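Local coordinates for protein D-glyceraldehyde dehydrogenase (NADP(+)) (Thermoplasma acidophilum, PDB 5IZD) that oxidises D-glyceraldehyde to glycerate with NADP as the electron acceptor, a step of the non-phosphorylated Entner-Doudoroff pathway, working as a homotetramer, at residues Y135-G140 / K469-Y474; S127-I132 / V475-K480. All blocks are in the same frame, centred on the assembly; numbering follows the deposited sequence.

Contact 1. Residues Y135-G140 / K469-Y474; sequences YKVPYG and KLKNIY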
loop_
_atom_site.group_PDB
_atom_site.type_symbol
_atom_site.label_atom_id
_atom_site.label_comp_id
_atom_site.label_asym_id
_atom_site.label_seq_id
_atom_site.Cartn_x
_atom_site.Cartn_y
_atom_site.Cartn_z
ATOM N N TYR A 135 -13.388 5.249 -0.120
ATOM C CA TYR A 135 -13.048 6.242 0.898
ATOM C C TYR A 135 -12.814 5.533 2.226
ATOM O O TYR A 135 -13.413 4.506 2.475
ATOM C CB TYR A 135 -14.197 7.235 1.125
ATOM C CG TYR A 135 -14.386 8.285 0.082
ATOM C CD1 TYR A 135 -13.951 8.110 -1.214
ATOM C CD2 TYR A 135 -15.032 9.486 0.390
ATOM C CE1 TYR A 135 -14.152 9.076 -2.159
ATOM C CE2 TYR A 135 -15.224 10.460 -0.582
ATOM C CZ TYR A 135 -14.781 10.237 -1.856
ATOM O OH TYR A 135 -14.929 11.122 -2.882
ATOM N N LYS A 136 -11.984 6.106 3.071
ATOM C CA LYS A 136 -11.763 5.601 4.410
ATOM C C LYS A 136 -12.351 6.647 5.345
ATOM O O LYS A 136 -11.953 7.813 5.267
ATOM C CB LYS A 136 -10.289 5.384 4.626
ATOM C CG LYS A 136 -9.896 3.994 4.202
ATOM C CD LYS A 136 -8.435 3.708 4.357
ATOM C CE LYS A 136 -8.187 2.413 3.629
ATOM N NZ LYS A 136 -6.763 2.042 3.681
ATOM N N VAL A 137 -13.351 6.243 6.146
ATOM C CA VAL A 137 -14.127 7.161 6.976
ATOM C C VAL A 137 -14.194 6.605 8.424
ATOM O O VAL A 137 -14.102 5.406 8.620
ATOM C CB VAL A 137 -15.556 7.352 6.457
ATOM C CG1 VAL A 137 -15.555 7.997 5.104
ATOM C CG2 VAL A 137 -16.329 6.051 6.406
ATOM N N PRO A 138 -14.436 7.466 9.400
ATOM C CA PRO A 138 -14.544 6.902 10.762
ATOM C C PRO A 138 -15.749 5.948 10.910
ATOM O O PRO A 138 -16.714 6.051 10.152
ATOM C CB PRO A 138 -14.671 8.150 11.674
ATOM C CG PRO A 138 -14.778 9.321 10.784
ATOM C CD PRO A 138 -14.505 8.931 9.372
ATOM N N TYR A 139 -15.648 4.996 11.820
ATOM C CA TYR A 139 -16.803 4.144 12.229
ATOM C C TYR A 139 -17.857 4.950 12.930
ATOM O O TYR A 139 -19.028 4.603 12.880
ATOM C CB TYR A 139 -16.405 2.984 13.164
ATOM C CG TYR A 139 -15.806 1.824 12.455
ATOM C CD1 TYR A 139 -14.485 1.834 12.088
ATOM C CD2 TYR A 139 -16.573 0.719 12.135
ATOM C CE1 TYR A 139 -13.936 0.773 11.404
ATOM C CE2 TYR A 139 -16.040 -0.375 11.440
ATOM C CZ TYR A 139 -14.732 -0.323 11.050
ATOM O OH TYR A 139 -14.157 -1.367 10.406
ATOM N N GLY A 140 -17.465 5.999 13.632
ATOM C CA GLY A 140 -18.450 6.759 14.414
ATOM C C GLY A 140 -18.113 6.794 15.874
ATOM O O GLY A 140 -17.140 7.419 16.193
ATOM N N LYS A 469 -13.375 2.830 8.373
ATOM C CA LYS A 469 -14.186 1.989 7.512
ATOM C C LYS A 469 -14.039 2.373 6.043
ATOM O O LYS A 469 -14.181 3.546 5.713
ATOM C CB LYS A 469 -15.647 2.131 7.907
ATOM C CG LYS A 469 -16.566 1.188 7.156
ATOM C CD LYS A 469 -16.447 -0.205 7.747
ATOM C CE LYS A 469 -17.241 -1.201 6.937
ATOM N NZ LYS A 469 -17.096 -2.484 7.677
ATOM N N LEU A 470 -13.830 1.388 5.193
ATOM C CA LEU A 470 -13.726 1.574 3.764
ATOM C C LEU A 470 -15.145 1.534 3.215
ATOM O O LEU A 470 -15.891 0.697 3.588
ATOM C CB LEU A 470 -12.891 0.460 3.166
ATOM C CG LEU A 470 -12.193 0.616 1.813
ATOM C CD1 LEU A 470 -11.374 1.854 1.634
ATOM C CD2 LEU A 470 -11.355 -0.587 1.444
ATOM N N LYS A 471 -15.519 2.454 2.351
ATOM C CA LYS A 471 -16.871 2.462 1.728
ATOM C C LYS A 471 -16.639 2.732 0.243
ATOM O O LYS A 471 -15.671 3.417 -0.081
ATOM C CB LYS A 471 -17.743 3.564 2.366
ATOM C CG LYS A 471 -17.402 4.952 1.935
ATOM C CD LYS A 471 -17.982 6.052 2.771
ATOM C CE LYS A 471 -19.483 6.060 2.953
ATOM N NZ LYS A 471 -20.275 6.406 1.734
ATOM N N ASN A 472 -17.511 2.230 -0.636
ATOM C CA ASN A 472 -17.324 2.345 -2.092
ATOM C C ASN A 472 -18.388 3.230 -2.709
ATOM O O ASN A 472 -19.566 3.192 -2.326
ATOM C CB ASN A 472 -17.407 0.988 -2.842
ATOM C CG ASN A 472 -16.666 -0.149 -2.136
ATOM O OD1 ASN A 472 -15.563 -0.561 -2.541
ATOM N ND2 ASN A 472 -17.283 -0.669 -1.060
ATOM N N ILE A 473 -17.964 3.968 -3.713
ATOM C CA ILE A 473 -18.867 4.714 -4.528
ATOM C C ILE A 473 -18.575 4.338 -6.000
ATOM O O ILE A 473 -17.493 4.594 -6.495
ATOM C CB ILE A 473 -18.735 6.224 -4.293
ATOM C CG1 ILE A 473 -18.873 6.553 -2.789
ATOM C CG2 ILE A 473 -19.794 6.953 -5.081
ATOM C CD1 ILE A 473 -17.566 6.595 -2.020
ATOM N N TYR A 474 -19.580 3.769 -6.653
ATOM C CA TYR A 474 -19.509 3.270 -8.009
ATOM C C TYR A 474 -20.135 4.379 -8.828
ATOM O O TYR A 474 -21.303 4.712 -8.618
ATOM C CB TYR A 474 -20.350 2.002 -8.142
ATOM C CG TYR A 474 -19.741 0.702 -7.605
ATOM C CD1 TYR A 474 -19.636 0.456 -6.247
ATOM C CD2 TYR A 474 -19.294 -0.291 -8.499
ATOM C CE1 TYR A 474 -19.087 -0.712 -5.755
ATOM C CE2 TYR A 474 -18.777 -1.499 -8.036
ATOM C CZ TYR A 474 -18.652 -1.693 -6.654
ATOM O OH TYR A 474 -18.156 -2.894 -6.253
#

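Contact 2. Residues S127-I132 / V475-K480; sequences SSHRKI and VDYSGK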
loop_
_atom_site.group_PDB
_atom_site.type_symbol
_atom_site.label_atom_id
_atom_site.label_comp_id
_atom_site.label_asym_id
_atom_site.label_seq_id
_atom_site.Cartn_x
_atom_site.Cartn_y
_atom_site.Cartn_z
ATOM N N SER A 127 -16.522 -0.311 -16.989
ATOM C CA SER A 127 -16.312 0.243 -18.334
ATOM C C SER A 127 -15.377 1.411 -18.204
ATOM O O SER A 127 -15.002 1.811 -17.083
ATOM C CB SER A 127 -17.614 0.713 -19.005
ATOM O OG SER A 127 -18.088 1.824 -18.274
ATOM N N SER A 128 -14.991 1.945 -19.374
ATOM C CA SER A 128 -14.085 3.094 -19.402
ATOM C C SER A 128 -14.707 4.344 -18.818
ATOM O O SER A 128 -13.981 5.247 -18.503
ATOM C CB SER A 128 -13.668 3.438 -20.832
ATOM O OG SER A 128 -14.775 3.936 -21.532
ATOM N N HIS A 129 -16.030 4.444 -18.730
ATOM C CA HIS A 129 -16.643 5.615 -18.100
ATOM C C HIS A 129 -17.263 5.313 -16.728
ATOM O O HIS A 129 -18.281 5.893 -16.369
ATOM C CB HIS A 129 -17.653 6.248 -19.055
ATOM C CG HIS A 129 -17.010 7.046 -20.137
ATOM N ND1 HIS A 129 -16.264 6.459 -21.131
ATOM C CD2 HIS A 129 -16.950 8.379 -20.356
ATOM C CE1 HIS A 129 -15.811 7.390 -21.956
ATOM N NE2 HIS A 129 -16.203 8.566 -21.496
ATOM N N ARG A 130 -16.623 4.389 -16.014
ATOM C CA ARG A 130 -16.961 4.008 -14.665
ATOM C C ARG A 130 -15.685 3.946 -13.817
ATOM O O ARG A 130 -14.636 3.481 -14.294
ATOM C CB ARG A 130 -17.627 2.640 -14.648
ATOM C CG ARG A 130 -19.099 2.700 -14.999
ATOM C CD ARG A 130 -19.682 1.307 -15.164
ATOM N NE ARG A 130 -21.081 1.399 -15.539
ATOM C CZ ARG A 130 -21.948 0.399 -15.531
ATOM N NH1 ARG A 130 -21.577 -0.835 -15.217
ATOM N NH2 ARG A 130 -23.194 0.629 -15.903
ATOM N N LYS A 131 -15.796 4.400 -12.585
ATOM C CA LYS A 131 -14.734 4.243 -11.567
ATOM C C LYS A 131 -15.370 3.804 -10.254
ATOM O O LYS A 131 -16.569 3.995 -10.029
ATOM C CB LYS A 131 -13.925 5.548 -11.352
ATOM C CG LYS A 131 -13.122 6.029 -12.587
ATOM C CD LYS A 131 -11.973 5.069 -12.922
ATOM C CE LYS A 131 -11.158 5.421 -14.156
ATOM N NZ LYS A 131 -11.917 5.237 -15.434
ATOM N N ILE A 132 -14.555 3.224 -9.387
ATOM C CA ILE A 132 -14.976 2.857 -8.039
ATOM C C ILE A 132 -14.083 3.613 -7.032
ATOM O O ILE A 132 -12.885 3.411 -6.985
ATOM C CB ILE A 132 -14.926 1.337 -7.876
ATOM C CG1 ILE A 132 -15.861 0.682 -8.880
ATOM C CG2 ILE A 132 -15.335 0.931 -6.443
ATOM C CD1 ILE A 132 -15.702 -0.822 -8.929
ATOM N N VAL A 475 -19.393 4.992 -9.735
ATOM C CA VAL A 475 -19.964 6.085 -10.501
ATOM C C VAL A 475 -19.919 5.722 -11.975
ATOM O O VAL A 475 -18.895 5.254 -12.436
ATOM C CB VAL A 475 -19.196 7.406 -10.290
ATOM C CG1 VAL A 475 -19.849 8.512 -11.122
ATOM C CG2 VAL A 475 -19.218 7.851 -8.825
ATOM N N ASP A 476 -21.031 5.957 -12.684
ATOM C CA ASP A 476 -21.091 5.868 -14.150
ATOM C C ASP A 476 -21.234 7.279 -14.701
ATOM O O ASP A 476 -22.215 7.929 -14.506
ATOM C CB ASP A 476 -22.263 4.993 -14.579
ATOM C CG ASP A 476 -22.290 4.705 -16.116
ATOM O OD1 ASP A 476 -22.211 5.663 -16.916
ATOM O OD2 ASP A 476 -22.419 3.532 -16.523
ATOM N N TYR A 477 -20.258 7.720 -15.461
ATOM C CA TYR A 477 -20.289 9.028 -16.094
ATOM C C TYR A 477 -20.219 8.973 -17.638
ATOM O O TYR A 477 -19.777 9.910 -18.301
ATOM C CB TYR A 477 -19.155 9.863 -15.571
ATOM C CG TYR A 477 -17.802 9.215 -15.599
ATOM C CD1 TYR A 477 -17.369 8.460 -14.512
ATOM C CD2 TYR A 477 -16.918 9.387 -16.697
ATOM C CE1 TYR A 477 -16.123 7.862 -14.511
ATOM C CE2 TYR A 477 -15.660 8.813 -16.695
ATOM C CZ TYR A 477 -15.269 8.062 -15.582
ATOM O OH TYR A 477 -14.033 7.481 -15.490
ATOM N N SER A 478 -20.691 7.886 -18.218
ATOM C CA SER A 478 -20.821 7.792 -19.677
ATOM C C SER A 478 -21.749 8.873 -20.242
ATOM O O SER A 478 -21.532 9.267 -21.386
ATOM C CB SER A 478 -21.318 6.400 -20.085
ATOM O OG SER A 478 -22.670 6.231 -19.722
ATOM N N GLY A 479 -22.768 9.288 -19.466
ATOM C CA GLY A 479 -23.860 10.148 -19.921
ATOM C C GLY A 479 -24.780 9.532 -21.009
ATOM O O GLY A 479 -25.527 10.243 -21.655
ATOM N N LYS A 480 -24.712 8.215 -21.199
ATOM C CA LYS A 480 -25.380 7.498 -22.283
ATOM C C LYS A 480 -26.439 6.558 -21.655
ATOM O O LYS A 480 -26.393 6.288 -20.452
ATOM C CB LYS A 480 -24.351 6.685 -23.106
ATOM C CG LYS A 480 -23.431 7.514 -24.022
#

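Contact 1. Residues Y135-G140 / K469-Y474
The ring of Tyr139 lies broadside against the stem of Lys469. CB of Lys469 sits 4.0 Å above the plane of the Tyr139 ring, over its centre. The lysine then bends at chi2 (77°), which brings CD beside the phenol end, 3.7 Å from Tyr139 OH. Its ammonium goes on to Thr448 of the second subunit. An alanine in place of Tyr139 would probably open a gap over CB and CD of Lys469 and leave that chain freer to move. At the other end, Ile473 CD1 covers one face of the Tyr135 ring, offset toward the rim. Between them, the methyls of Val137 meet the chain of Lys471 at about a right angle, with CG1 3.9 Å from Lys471 CD. These strands form an antiparallel ladder in the arm that aldehyde dehydrogenases use for oligomerisation. Tyr135 pairs with Lys471 and Val137 with Lys469, each through two backbone hydrogen bonds. Lys136 and Leu470 form the non-hydrogen-bonded pair between them and point to the reverse face, where Leu470 CD1 lies 3.7 Å from Lys136 CG. The ammonium of Lys471 is held by carbonyls of Ser425 and Ile428 of the second subunit.

Contact 2. Residues S127-I132 / V475-K480
A backbone carbonyl lies over an aromatic face here: His129 O sits 3.2 Å above the plane of the Tyr477 ring, over its centre, while the C=O bond runs nearly level with the ring. That bond is directed at Tyr477 N, from which His129 O accepts a hydrogen bond at 2.8 Å. The ring can fold back over the carbonyl because Tyr477 CG stands between its backbone N and carbonyl carbon (chi1 50°). Tyr477 OH accepts a bond from Lys131 NZ at 3.1 Å. That ammonium also salt-bridges Glu426 of the fourth subunit. The imidazole of His129 meets the Tyr477 ring obliquely, planes at 53°.

On the other face, Arg130 reaches Asp476 side-on. Arg130 NE and NH2 both bond to Asp476 OD2, which lies near the guanidinium plane, with Arg130 NE at 2.7 Å. The carboxylate is turned 75° from that plane. Asp476 OD1 takes bonds from Ser478 N and Ser478 OG, the first closing an Asx turn. Both carboxylate oxygens are thus doubly gripped.

At this outer end of the oligomerisation arm, Lys131 and Val475 form an antiparallel pair through two backbone hydrogen bonds, Arg130 and Asp476 the adjoining non-hydrogen-bonded pair. A type I turn, Ser127 to Arg130, leads into strand 130-145. Strand 120-124 also pairs with 130-145, while Val475 joins a parallel ladder with a strand of the second subunit.

In the fold
Contacts 1 and 2 lie along the same antiparallel pair, strands 130-145 and 468-476, with centres about 20 Å apart. Contact 1 is nearer the body of the subunit and is buried. Contact 2 is farther out, where the pairing ends in turns, and is partly buried. The inner contact relies on aliphatic and aromatic packing, and its lysine ammoniums find partners in the second subunit. The outer one adds a salt bridge and hydrogen bonds between side chains of its own two segments. Ile132 links them, its CD1 3.3 Å from Tyr474 CE2. Both touch the second subunit, whose strand extends the sheet; the fourth subunit also meets contact 2.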